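Local coordinates for response regulator receiver modulated diguanylate cyclase with PAS/PAC sensor (PDB 3CG0), which is probably a signalling enzyme that makes cyclic di-GMP, whose N-terminal receiver domain, the part given here, presumably controls the output through phosphorylation, at residues I14-R19 and L59-L64; I86-S91 and L109-A114. One frame throughout, in Å; residues are numbered along the deposited sequence. Where two conformers were deposited one is given.

Contact 1. Residues I14-R19 and L59-L64; sequences IVEDGR and LVDIML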
ATOM      1  N   ILE C  14      15.961 -28.578   3.500  1.00 35.40           N
ATOM      2  CA  ILE C  14      15.505 -29.652   2.608  1.00 38.78           C
ATOM      3  C   ILE C  14      15.230 -30.924   3.415  1.00 40.18           C
ATOM      4  O   ILE C  14      16.037 -31.327   4.246  1.00 43.89           O
ATOM      5  CB  ILE C  14      16.536 -29.975   1.509  1.00 40.39           C
ATOM      6  CG1 ILE C  14      16.848 -28.743   0.654  1.00 45.30           C
ATOM      7  CG2 ILE C  14      16.050 -31.109   0.608  1.00 44.24           C
ATOM      8  CD1 ILE C  14      17.938 -28.997  -0.388  1.00 43.85           C
ATOM      9  N   VAL C  15      14.068 -31.522   3.192  1.00 35.00           N
ATOM     10  CA  VAL C  15      13.708 -32.792   3.799  1.00 38.46           C
ATOM     11  C   VAL C  15      13.448 -33.761   2.652  1.00 45.16           C
ATOM     12  O   VAL C  15      12.443 -33.643   1.953  1.00 48.19           O
ATOM     13  CB  VAL C  15      12.452 -32.681   4.677  1.00 40.69           C
ATOM     14  CG1 VAL C  15      12.329 -33.902   5.581  1.00 31.59           C
ATOM     15  CG2 VAL C  15      12.489 -31.440   5.515  1.00 33.19           C
ATOM     16  N   GLU C  16      14.360 -34.712   2.457  1.00 41.68           N
ATOM     17  CA  GLU C  16      14.370 -35.530   1.256  1.00 46.43           C
ATOM     18  C   GLU C  16      15.080 -36.844   1.537  1.00 50.64           C
ATOM     19  O   GLU C  16      16.213 -36.839   2.032  1.00 57.23           O
ATOM     20  CB  GLU C  16      15.092 -34.769   0.143  1.00 49.04           C
ATOM     21  CG  GLU C  16      15.403 -35.576  -1.099  1.00 58.43           C
ATOM     22  CD  GLU C  16      14.178 -35.826  -1.947  1.00 69.21           C
ATOM     23  OE1 GLU C  16      13.501 -34.840  -2.321  1.00 69.97           O
ATOM     24  OE2 GLU C  16      13.901 -37.007  -2.244  1.00 69.99           O
ATOM     25  N   ASP C  17      14.418 -37.960   1.217  1.00 55.47           N
ATOM     26  CA  ASP C  17      14.962 -39.302   1.481  0.50 53.72           C
ATOM     27  C   ASP C  17      16.008 -39.722   0.437  1.00 55.34           C
ATOM     28  O   ASP C  17      17.061 -40.245   0.792  1.00 58.29           O
ATOM     29  CB  ASP C  17      13.832 -40.344   1.561  0.50 51.82           C
ATOM     30  CG  ASP C  17      13.936 -41.247   2.795  0.50 48.98           C
ATOM     31  OD1 ASP C  17      15.063 -41.574   3.237  0.50 30.42           O
ATOM     32  OD2 ASP C  17      12.872 -41.636   3.322  0.50 48.60           O
ATOM     33  N   GLY C  18      15.712 -39.492  -0.842  1.00 54.94           N
ATOM     34  CA  GLY C  18      16.641 -39.808  -1.940  1.00 59.50           C
ATOM     35  C   GLY C  18      17.868 -38.910  -1.968  1.00 58.34           C
ATOM     36  O   GLY C  18      17.771 -37.732  -2.313  1.00 57.42           O
ATOM     37  N   ARG C  19      19.024 -39.480  -1.612  1.00 61.07           N
ATOM     38  CA  ARG C  19      20.286 -38.731  -1.441  1.00 57.09           C
ATOM     39  C   ARG C  19      20.811 -38.023  -2.691  1.00 51.23           C
ATOM     40  O   ARG C  19      21.459 -36.985  -2.590  1.00 52.60           O
ATOM     41  CB  ARG C  19      21.384 -39.625  -0.858  1.00 58.28           C
ATOM     42  CG  ARG C  19      21.409 -39.655   0.645  1.00 62.28           C
ATOM     43  CD  ARG C  19      22.824 -39.842   1.150  1.00 74.98           C
ATOM     44  NE  ARG C  19      22.888 -39.945   2.607  1.00 84.16           N
ATOM     45  CZ  ARG C  19      22.810 -41.088   3.286  1.00 87.65           C
ATOM     46  NH1 ARG C  19      22.663 -42.247   2.647  1.00 84.68           N
ATOM     47  NH2 ARG C  19      22.880 -41.068   4.610  1.00 87.76           N
ATOM     48  N   LEU C  59      11.642 -27.267   1.969  1.00 36.23           N
ATOM     49  CA  LEU C  59      11.255 -28.108   0.838  1.00 35.61           C
ATOM     50  C   LEU C  59      11.127 -29.527   1.339  1.00 37.17           C
ATOM     51  O   LEU C  59      12.090 -30.080   1.840  1.00 37.54           O
ATOM     52  CB  LEU C  59      12.286 -28.036  -0.291  1.00 40.81           C
ATOM     53  CG  LEU C  59      12.640 -26.666  -0.880  1.00 42.87           C
ATOM     54  CD1 LEU C  59      13.449 -26.860  -2.138  1.00 39.62           C
ATOM     55  CD2 LEU C  59      11.408 -25.833  -1.166  1.00 34.55           C
ATOM     56  N   VAL C  60       9.932 -30.103   1.235  1.00 39.30           N
ATOM     57  CA  VAL C  60       9.639 -31.408   1.848  1.00 33.15           C
ATOM     58  C   VAL C  60       9.250 -32.413   0.775  1.00 41.79           C
ATOM     59  O   VAL C  60       8.438 -32.099  -0.115  1.00 37.36           O
ATOM     60  CB  VAL C  60       8.516 -31.307   2.934  1.00 35.10           C
ATOM     61  CG1 VAL C  60       8.237 -32.675   3.593  1.00 27.00           C
ATOM     62  CG2 VAL C  60       8.891 -30.309   4.028  1.00 28.90           C
ATOM     63  N   ASP C  61       9.824 -33.617   0.829  1.00 36.23           N
ATOM     64  CA  ASP C  61       9.358 -34.654  -0.085  1.00 44.38           C
ATOM     65  C   ASP C  61       8.074 -35.224   0.460  1.00 46.03           C
ATOM     66  O   ASP C  61       8.029 -35.716   1.598  1.00 50.86           O
ATOM     67  CB  ASP C  61      10.378 -35.761  -0.337  1.00 45.98           C
ATOM     68  CG  ASP C  61      10.143 -36.464  -1.672  1.00 50.78           C
ATOM     69  OD1 ASP C  61       9.063 -37.062  -1.873  1.00 34.22           O
ATOM     70  OD2 ASP C  61      11.030 -36.396  -2.546  1.00 64.37           O
ATOM     71  N   ILE C  62       7.029 -35.149  -0.359  1.00 45.98           N
ATOM     72  CA  ILE C  62       5.694 -35.562   0.049  1.00 42.21           C
ATOM     73  C   ILE C  62       5.658 -37.055   0.368  1.00 46.90           C
ATOM     74  O   ILE C  62       4.856 -37.498   1.183  1.00 49.88           O
ATOM     75  CB  ILE C  62       4.617 -35.146  -1.008  1.00 40.91           C
ATOM     76  CG1 ILE C  62       3.212 -35.119  -0.388  1.00 42.66           C
ATOM     77  CG2 ILE C  62       4.674 -36.017  -2.293  1.00 31.56           C
ATOM     78  CD1 ILE C  62       2.240 -34.230  -1.142  1.00 42.10           C
ATOM     79  N   MET C  63       6.591 -37.795  -0.231  1.00 54.77           N
ATOM     80  CA  MET C  63       6.611 -39.250  -0.189  1.00 58.58           C
ATOM     81  C   MET C  63       7.554 -39.854   0.855  1.00 58.25           C
ATOM     82  O   MET C  63       7.813 -41.062   0.805  1.00 60.47           O
ATOM     83  CB  MET C  63       6.920 -39.802  -1.591  1.00 63.04           C
ATOM     84  CG  MET C  63       5.780 -40.612  -2.226  1.00 74.95           C
ATOM     85  SD  MET C  63       4.229 -39.741  -2.564  1.00 78.69           S
ATOM     86  CE  MET C  63       3.064 -40.979  -2.007  1.00 71.14           C
ATOM     87  N   LEU C  64       8.049 -39.027   1.770  1.00 56.49           N
ATOM     88  CA  LEU C  64       8.874 -39.502   2.872  1.00 60.19           C
ATOM     89  C   LEU C  64       8.175 -40.613   3.647  1.00 67.41           C
ATOM     90  O   LEU C  64       6.954 -40.600   3.806  1.00 68.73           O
ATOM     91  CB  LEU C  64       9.228 -38.348   3.812  1.00 59.32           C
ATOM     92  CG  LEU C  64      10.589 -37.685   3.591  1.00 60.82           C
ATOM     93  CD1 LEU C  64      10.926 -36.752   4.744  1.00 54.59           C
ATOM     94  CD2 LEU C  64      11.675 -38.735   3.411  1.00 63.09           C
TER
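The carboxylates of E16 and D61 stand close as two acceptors of like charge, not hydrogen-bonded to each other: E16 OE1 is 2.9 Å from D61 OD2 and OE2 3.0 Å from the same oxygen, with the two planes 82° apart. D61 OD2 thus faces the fork of E16. With CG anti to its backbone N (chi1 170°) and a bend at chi2, the E16 chain turns its end back toward D61. Just before the pair the strands run parallel, I14 beside L59 and V15 beside V60, joined by V15 N to L59 O (2.8 Å) and by D61 N to V15 O (2.9 Å). This acidic corner at the C-terminal ends of the parallel strands is the hallmark of the CheY-like receiver fold, and D61 is the predicted phosphorylation site, unmodified here. Weak, long ion pairs from K111 reach E16 OE2 and D61 OD2. D61 OD1 faces its own loop and takes M63 N at 3.1 Å through its anti lone pair, an Asx turn that steadies the carboxylate. On the other face V15 and V60 lie side by side, CG2 to CG2 at 4.1 Å. L64 crosses V15 at about a right angle.

Contact 2. Residues I86-S91 and L109-A114; sequences IFITSS and LAKPVA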
ATOM      1  N   ILE C  86       6.899 -25.894   0.486  1.00 31.92           N
ATOM      2  CA  ILE C  86       6.695 -26.391  -0.864  1.00 40.29           C
ATOM      3  C   ILE C  86       6.937 -27.884  -0.818  1.00 42.00           C
ATOM      4  O   ILE C  86       7.953 -28.331  -0.280  1.00 46.13           O
ATOM      5  CB  ILE C  86       7.644 -25.723  -1.872  1.00 40.39           C
ATOM      6  CG1 ILE C  86       7.539 -24.202  -1.743  1.00 31.84           C
ATOM      7  CG2 ILE C  86       7.351 -26.205  -3.312  1.00 35.27           C
ATOM      8  CD1 ILE C  86       8.348 -23.442  -2.750  1.00 41.65           C
ATOM      9  N   PHE C  87       5.983 -28.663  -1.329  1.00 44.59           N
ATOM     10  CA  PHE C  87       6.170 -30.106  -1.376  1.00 39.21           C
ATOM     11  C   PHE C  87       6.902 -30.493  -2.633  1.00 37.27           C
ATOM     12  O   PHE C  87       6.620 -29.976  -3.705  1.00 35.94           O
ATOM     13  CB  PHE C  87       4.852 -30.865  -1.328  1.00 37.59           C
ATOM     14  CG  PHE C  87       4.277 -31.007   0.044  1.00 41.48           C
ATOM     15  CD1 PHE C  87       4.901 -31.798   1.012  1.00 31.57           C
ATOM     16  CD2 PHE C  87       3.071 -30.395   0.353  1.00 39.67           C
ATOM     17  CE1 PHE C  87       4.348 -31.932   2.255  1.00 31.85           C
ATOM     18  CE2 PHE C  87       2.505 -30.525   1.610  1.00 41.48           C
ATOM     19  CZ  PHE C  87       3.140 -31.284   2.562  1.00 29.25           C
ATOM     20  N   ILE C  88       7.846 -31.408  -2.485  1.00 38.74           N
ATOM     21  CA  ILE C  88       8.528 -32.030  -3.615  1.00 44.15           C
ATOM     22  C   ILE C  88       7.816 -33.345  -3.914  1.00 48.90           C
ATOM     23  O   ILE C  88       7.675 -34.197  -3.031  1.00 56.15           O
ATOM     24  CB  ILE C  88      10.030 -32.262  -3.308  1.00 46.75           C
ATOM     25  CG1 ILE C  88      10.709 -30.954  -2.855  1.00 45.94           C
ATOM     26  CG2 ILE C  88      10.734 -32.884  -4.498  1.00 42.34           C
ATOM     27  CD1 ILE C  88      10.632 -29.796  -3.875  1.00 43.18           C
ATOM     28  N   THR C  89       7.340 -33.502  -5.145  1.00 52.51           N
ATOM     29  CA  THR C  89       6.482 -34.638  -5.476  1.00 62.74           C
ATOM     30  C   THR C  89       7.075 -35.562  -6.535  1.00 68.70           C
ATOM     31  O   THR C  89       7.914 -35.154  -7.340  1.00 67.72           O
ATOM     32  CB  THR C  89       5.072 -34.196  -5.965  1.00 62.84           C
ATOM     33  OG1 THR C  89       5.176 -33.590  -7.257  1.00 67.27           O
ATOM     34  CG2 THR C  89       4.417 -33.230  -5.000  1.00 57.52           C
ATOM     35  N   SER C  90       6.634 -36.816  -6.521  1.00 77.70           N
ATOM     36  CA  SER C  90       6.864 -37.727  -7.635  1.00 85.85           C
ATOM     37  C   SER C  90       5.621 -38.562  -7.927  1.00 89.82           C
ATOM     38  O   SER C  90       5.145 -38.605  -9.061  1.00 89.35           O
ATOM     39  CB  SER C  90       8.056 -38.640  -7.344  1.00 86.11           C
ATOM     40  OG  SER C  90       7.902 -39.298  -6.099  1.00 85.59           O
ATOM     41  N   SER C  91       5.103 -39.226  -6.899  1.00 95.31           N
ATOM     42  CA  SER C  91       4.006 -40.181  -7.079  1.00 99.45           C
ATOM     43  C   SER C  91       2.651 -39.486  -7.260  1.00100.83           C
ATOM     44  O   SER C  91       2.577 -38.255  -7.317  1.00101.04           O
ATOM     45  CB  SER C  91       3.973 -41.176  -5.908  1.00101.60           C
ATOM     46  OG  SER C  91       3.057 -42.236  -6.129  1.00103.92           O
ATOM     47  N   LEU C 109       6.106 -29.159  -6.268  1.00 46.62           N
ATOM     48  CA  LEU C 109       7.132 -29.206  -7.314  1.00 51.04           C
ATOM     49  C   LEU C 109       7.464 -30.648  -7.668  1.00 53.17           C
ATOM     50  O   LEU C 109       7.940 -31.401  -6.817  1.00 55.37           O
ATOM     51  CB  LEU C 109       8.396 -28.460  -6.864  1.00 48.88           C
ATOM     52  CG  LEU C 109       8.712 -27.082  -7.470  1.00 48.70           C
ATOM     53  CD1 LEU C 109       7.519 -26.388  -8.108  1.00 35.26           C
ATOM     54  CD2 LEU C 109       9.352 -26.187  -6.434  1.00 40.41           C
ATOM     55  N   ALA C 110       7.197 -31.028  -8.916  1.00 56.59           N
ATOM     56  CA  ALA C 110       7.450 -32.387  -9.379  1.00 60.73           C
ATOM     57  C   ALA C 110       8.896 -32.563  -9.817  1.00 65.06           C
ATOM     58  O   ALA C 110       9.412 -31.767 -10.599  1.00 70.94           O
ATOM     59  CB  ALA C 110       6.496 -32.749 -10.507  1.00 64.57           C
ATOM     60  N   LYS C 111       9.550 -33.603  -9.302  1.00 69.14           N
ATOM     61  CA  LYS C 111      10.939 -33.889  -9.663  1.00 74.83           C
ATOM     62  C   LYS C 111      11.019 -34.636 -11.006  1.00 79.09           C
ATOM     63  O   LYS C 111      10.166 -35.489 -11.281  1.00 80.54           O
ATOM     64  CB  LYS C 111      11.680 -34.625  -8.530  1.00 74.34           C
ATOM     65  CG  LYS C 111      11.060 -35.942  -8.066  1.00 74.54           C
ATOM     66  CD  LYS C 111      10.965 -36.002  -6.542  1.00 72.37           C
ATOM     67  CE  LYS C 111      12.282 -36.342  -5.868  1.00 72.08           C
ATOM     68  NZ  LYS C 111      12.282 -37.745  -5.396  1.00 73.37           N
ATOM     69  N   PRO C 112      12.020 -34.307 -11.859  1.00 81.69           N
ATOM     70  CA  PRO C 112      13.095 -33.309 -11.715  1.00 79.99           C
ATOM     71  C   PRO C 112      12.584 -31.871 -11.768  1.00 76.94           C
ATOM     72  O   PRO C 112      11.863 -31.489 -12.697  1.00 77.03           O
ATOM     73  CB  PRO C 112      14.016 -33.594 -12.912  1.00 80.77           C
ATOM     74  CG  PRO C 112      13.590 -34.934 -13.435  1.00 84.52           C
ATOM     75  CD  PRO C 112      12.129 -35.015 -13.146  1.00 83.14           C
ATOM     76  N   VAL C 113      12.958 -31.103 -10.748  1.00 71.39           N
ATOM     77  CA  VAL C 113      12.490 -29.741 -10.561  1.00 61.69           C
ATOM     78  C   VAL C 113      13.265 -28.815 -11.490  1.00 63.27           C
ATOM     79  O   VAL C 113      14.497 -28.841 -11.505  1.00 61.68           O
ATOM     80  CB  VAL C 113      12.669 -29.295  -9.076  1.00 62.06           C
ATOM     81  CG1 VAL C 113      12.208 -27.858  -8.864  1.00 54.98           C
ATOM     82  CG2 VAL C 113      11.929 -30.247  -8.128  1.00 47.83           C
ATOM     83  N   ALA C 114      12.542 -28.019 -12.276  1.00 58.11           N
ATOM     84  CA  ALA C 114      13.156 -26.940 -13.042  1.00 59.67           C
ATOM     85  C   ALA C 114      13.581 -25.827 -12.091  1.00 56.60           C
ATOM     86  O   ALA C 114      12.822 -25.437 -11.201  1.00 61.48           O
ATOM     87  CB  ALA C 114      12.188 -26.413 -14.095  1.00 60.21           C
TER
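Strands 85-89 and 107-110 run parallel, with three backbone hydrogen bonds zipping them together: L109 N to F87 O (2.7 Å), T89 N to L109 O (2.8 Å) and K111 N to T89 O (3.0 Å). The middle one is the odd member, since T89 N stands above the L109 carbonyl plane, 35° out of it. I88 and L109 share one face of the sheet, where the I88 side chain crosses that of L109 with its CD1 4.0 Å from L109 CB. Two residues earlier on the same face, I86 CG2 touches L109 CD2 at 3.7 Å, and V113 CG2 comes up beside L109, at the rim of van der Waals contact with I88 CD1. Helix 115-132 covers this apolar patch through T117 and L118, and M124 of a second subunit also packs on L109. T89 and A110 occupy the other face. T89 OG1 lies between its backbone N and carbonyl carbon (chi1 70°), which brings it to 3.3 Å from A110 CA. K111, just past the end of its strand, bends at chi2, chi3 and chi4; its CD lies 3.3 Å from T89 O and also against I88 CG2, so the aliphatic part folds back over the end of the neighbouring strand. A cis peptide joins K111 to P112, the lysine-proline signature of receiver domains, and turns the chain toward the helix that follows. By position T89 and K111 match the threonine or serine and the lysine that contact the phosphoryl group in related receivers. Here the T89 hydroxyl is turned away from D61, onto A110, and of the two only K111 reaches the acidic pair, weakly, where it probably offsets some of the negative charge.

Overall arrangement
From the N terminus, strand 11-15 leads into helix 19-32, strand 35-40 and helix 43-53 before strand 57-61 returns beside the first strand, where contact 1 closes this long excursion. Helix 70-80 then carries the chain to strand 85-89, which lies on the far side of strand 57-61. A single beta-alpha-beta crossover through helix 94-101 follows, and contact 2 closes it. The two loops come one after the other, neither crossing nor nesting. Backbone bonds of I88 with V60 and I62 connect the two strand pairs, contact centres about 10 Å apart, so that four of the five parallel strands form one continuous run with their C-terminal ends around one acidic site.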